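Local coordinates for protein 2-dehydro-3-deoxyphosphogluconate aldolase (Vibrio fischeri, PDB 3NZR) that belongs to the KDGP aldolase family and folds as a TIM barrel, a ring of parallel strands surrounded by helices, at residues S159-F164 and F187-T192. Numbering follows the deposited sequence.
Sequences SSVKYF and FWLEPT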
loop_
_atom_site.group_PDB
_atom_site.type_symbol
_atom_site.label_atom_id
_atom_site.label_comp_id
_atom_site.label_asym_id
_atom_site.label_seq_id
_atom_site.Cartn_x
_atom_site.Cartn_y
_atom_site.Cartn_z
ATOM N N SER A 159 -1.925 11.375 -2.493
ATOM C CA SER A 159 -2.418 12.660 -2.948
ATOM C C SER A 159 -2.526 12.810 -4.455
ATOM O O SER A 159 -3.322 13.565 -4.938
ATOM C CB SER A 159 -1.426 13.691 -2.512
ATOM O OG SER A 159 -1.108 13.496 -1.167
ATOM N N SER A 160 -1.660 12.088 -5.177
ATOM C CA SER A 160 -1.401 12.292 -6.580
ATOM C C SER A 160 -0.791 11.100 -7.311
ATOM O O SER A 160 -0.181 10.198 -6.715
ATOM C CB SER A 160 -0.501 13.512 -6.770
ATOM O OG SER A 160 0.775 13.261 -6.284
ATOM N N VAL A 161 -1.092 11.058 -8.610
ATOM C CA VAL A 161 -0.492 10.217 -9.577
ATOM C C VAL A 161 0.798 10.826 -10.113
ATOM O O VAL A 161 0.754 11.945 -10.712
ATOM C CB VAL A 161 -1.458 10.058 -10.775
ATOM C CG1 VAL A 161 -0.677 9.389 -11.918
ATOM C CG2 VAL A 161 -2.654 9.126 -10.338
ATOM N N LYS A 162 1.929 10.110 -9.995
ATOM C CA LYS A 162 3.128 10.507 -10.747
ATOM C C LYS A 162 3.224 9.575 -11.968
ATOM O O LYS A 162 3.407 8.360 -11.845
ATOM C CB LYS A 162 4.373 10.345 -9.930
ATOM C CG LYS A 162 5.703 10.599 -10.662
ATOM C CD LYS A 162 6.808 10.370 -9.674
ATOM C CE LYS A 162 8.144 10.907 -10.124
ATOM N NZ LYS A 162 9.139 10.497 -9.068
ATOM N N TYR A 163 3.040 10.165 -13.125
ATOM C CA TYR A 163 2.954 9.445 -14.349
ATOM C C TYR A 163 4.311 9.516 -14.979
ATOM O O TYR A 163 4.787 10.593 -15.363
ATOM C CB TYR A 163 1.930 10.128 -15.253
ATOM C CG TYR A 163 1.528 9.281 -16.385
ATOM C CD1 TYR A 163 1.010 7.998 -16.153
ATOM C CD2 TYR A 163 1.657 9.715 -17.690
ATOM C CE1 TYR A 163 0.647 7.161 -17.197
ATOM C CE2 TYR A 163 1.263 8.891 -18.740
ATOM C CZ TYR A 163 0.752 7.622 -18.476
ATOM O OH TYR A 163 0.336 6.780 -19.480
ATOM N N PHE A 164 4.969 8.372 -15.017
ATOM C CA PHE A 164 6.360 8.321 -15.478
ATOM C C PHE A 164 6.649 6.927 -15.982
ATOM O O PHE A 164 6.164 5.938 -15.355
ATOM C CB PHE A 164 7.270 8.624 -14.303
ATOM C CG PHE A 164 8.720 8.465 -14.569
ATOM C CD1 PHE A 164 9.499 9.549 -15.006
ATOM C CD2 PHE A 164 9.343 7.252 -14.307
ATOM C CE1 PHE A 164 10.857 9.380 -15.242
ATOM C CE2 PHE A 164 10.708 7.085 -14.525
ATOM C CZ PHE A 164 11.465 8.123 -14.986
ATOM N N PHE A 187 -8.346 13.917 -8.268
ATOM C CA PHE A 187 -7.056 13.485 -7.746
ATOM C C PHE A 187 -6.075 14.325 -8.470
ATOM O O PHE A 187 -6.444 14.957 -9.464
ATOM C CB PHE A 187 -6.864 12.018 -8.069
ATOM C CG PHE A 187 -5.908 11.325 -7.171
ATOM C CD1 PHE A 187 -6.084 11.377 -5.820
ATOM C CD2 PHE A 187 -4.890 10.600 -7.652
ATOM C CE1 PHE A 187 -5.248 10.752 -4.977
ATOM C CE2 PHE A 187 -4.050 9.937 -6.771
ATOM C CZ PHE A 187 -4.237 10.033 -5.468
ATOM N N TRP A 188 -4.905 14.512 -7.914
ATOM C CA TRP A 188 -3.886 15.350 -8.534
ATOM C C TRP A 188 -2.942 14.548 -9.419
ATOM O O TRP A 188 -2.912 13.300 -9.390
ATOM C CB TRP A 188 -3.098 16.116 -7.470
ATOM C CG TRP A 188 -4.015 16.851 -6.501
ATOM C CD1 TRP A 188 -5.341 17.175 -6.682
ATOM C CD2 TRP A 188 -3.648 17.374 -5.231
ATOM N NE1 TRP A 188 -5.821 17.844 -5.586
ATOM C CE2 TRP A 188 -4.803 17.992 -4.685
ATOM C CE3 TRP A 188 -2.460 17.399 -4.506
ATOM C CZ2 TRP A 188 -4.799 18.601 -3.436
ATOM C CZ3 TRP A 188 -2.463 18.025 -3.281
ATOM C CH2 TRP A 188 -3.616 18.604 -2.750
ATOM N N LEU A 189 -2.131 15.253 -10.188
ATOM C CA LEU A 189 -1.334 14.650 -11.270
ATOM C C LEU A 189 -0.004 15.307 -11.399
ATOM O O LEU A 189 0.129 16.538 -11.310
ATOM C CB LEU A 189 -2.105 14.884 -12.606
ATOM C CG LEU A 189 -1.541 14.242 -13.865
ATOM C CD1 LEU A 189 -1.418 12.720 -13.790
ATOM C CD2 LEU A 189 -2.419 14.707 -15.065
ATOM N N GLU A 190 1.033 14.516 -11.554
ATOM C CA GLU A 190 2.396 14.999 -11.601
ATOM C C GLU A 190 3.021 14.449 -12.880
ATOM O O GLU A 190 3.566 13.337 -12.953
ATOM C CB GLU A 190 3.160 14.568 -10.352
ATOM C CG GLU A 190 2.419 14.823 -9.102
ATOM C CD GLU A 190 3.297 14.868 -7.881
ATOM O OE1 GLU A 190 4.581 14.712 -7.986
ATOM O OE2 GLU A 190 2.686 14.921 -6.777
ATOM N N PRO A 191 2.964 15.231 -13.966
ATOM C CA PRO A 191 3.612 14.703 -15.158
ATOM C C PRO A 191 5.116 14.686 -15.091
ATOM O O PRO A 191 5.703 15.681 -14.718
ATOM C CB PRO A 191 3.133 15.654 -16.257
ATOM C CG PRO A 191 2.113 16.484 -15.682
ATOM C CD PRO A 191 2.281 16.490 -14.211
ATOM N N THR A 192 5.757 13.578 -15.476
ATOM C CA THR A 192 7.138 13.450 -15.304
ATOM C C THR A 192 7.833 12.639 -16.452
ATOM O O THR A 192 7.361 11.540 -16.844
ATOM C CB THR A 192 7.487 12.779 -13.984
ATOM O OG1 THR A 192 6.770 13.372 -12.863
ATOM C CG2 THR A 192 8.976 12.841 -13.736
#
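Val161 and Glu190 pair through their backbones where strands 160-163 and 188-191 run side by side as neighbouring staves of the TIM barrel, joined through helix 172-184 in a beta-alpha-beta unit. A 20° angle between the strand axes, bridges from Ser160-Trp188 to Tyr163-Pro191 and four backbone hydrogen bonds establish the parallel pairing. Val161 N donates to Trp188 O at 3.0 Å, and Val161 O accepts Glu190 N at 2.7 Å, nearly in line with its carbonyl. Tyr163 N then donates to Glu190 O, and Thr192 N to Tyr163 O. Packing is tight on the helix-facing side, where the Phe187 ring folds back against the Ser159-Ser160 backbone: Ser159 O lies over one face, 3.4 Å from CE1, while Val161 CG2 meets the ring edge in plane, 3.8 Å from CD2. Ile150 of helix 146-155 touches both Val161 and Phe187. Val161 CG1 lies 3.9 Å from Leu189 CD1, the two side chains side by side and pointing the same way. Contact is looser around Lys162, on the face it shares with Ser160 and Glu190, and Thr192, just past strand 188-191: the partly exposed lysine, extended with CG anti to the backbone N (chi1 174°), passes Thr192 OG1 at 3.7 Å from CG and carries NZ on to Asn95. On the same face, a bond from Ser160 OG to OE2 of the buried Glu190 is doubtful because OE2 is crowded by another atom, whereas Glu190 OE1 accepts from Asn116 ND2.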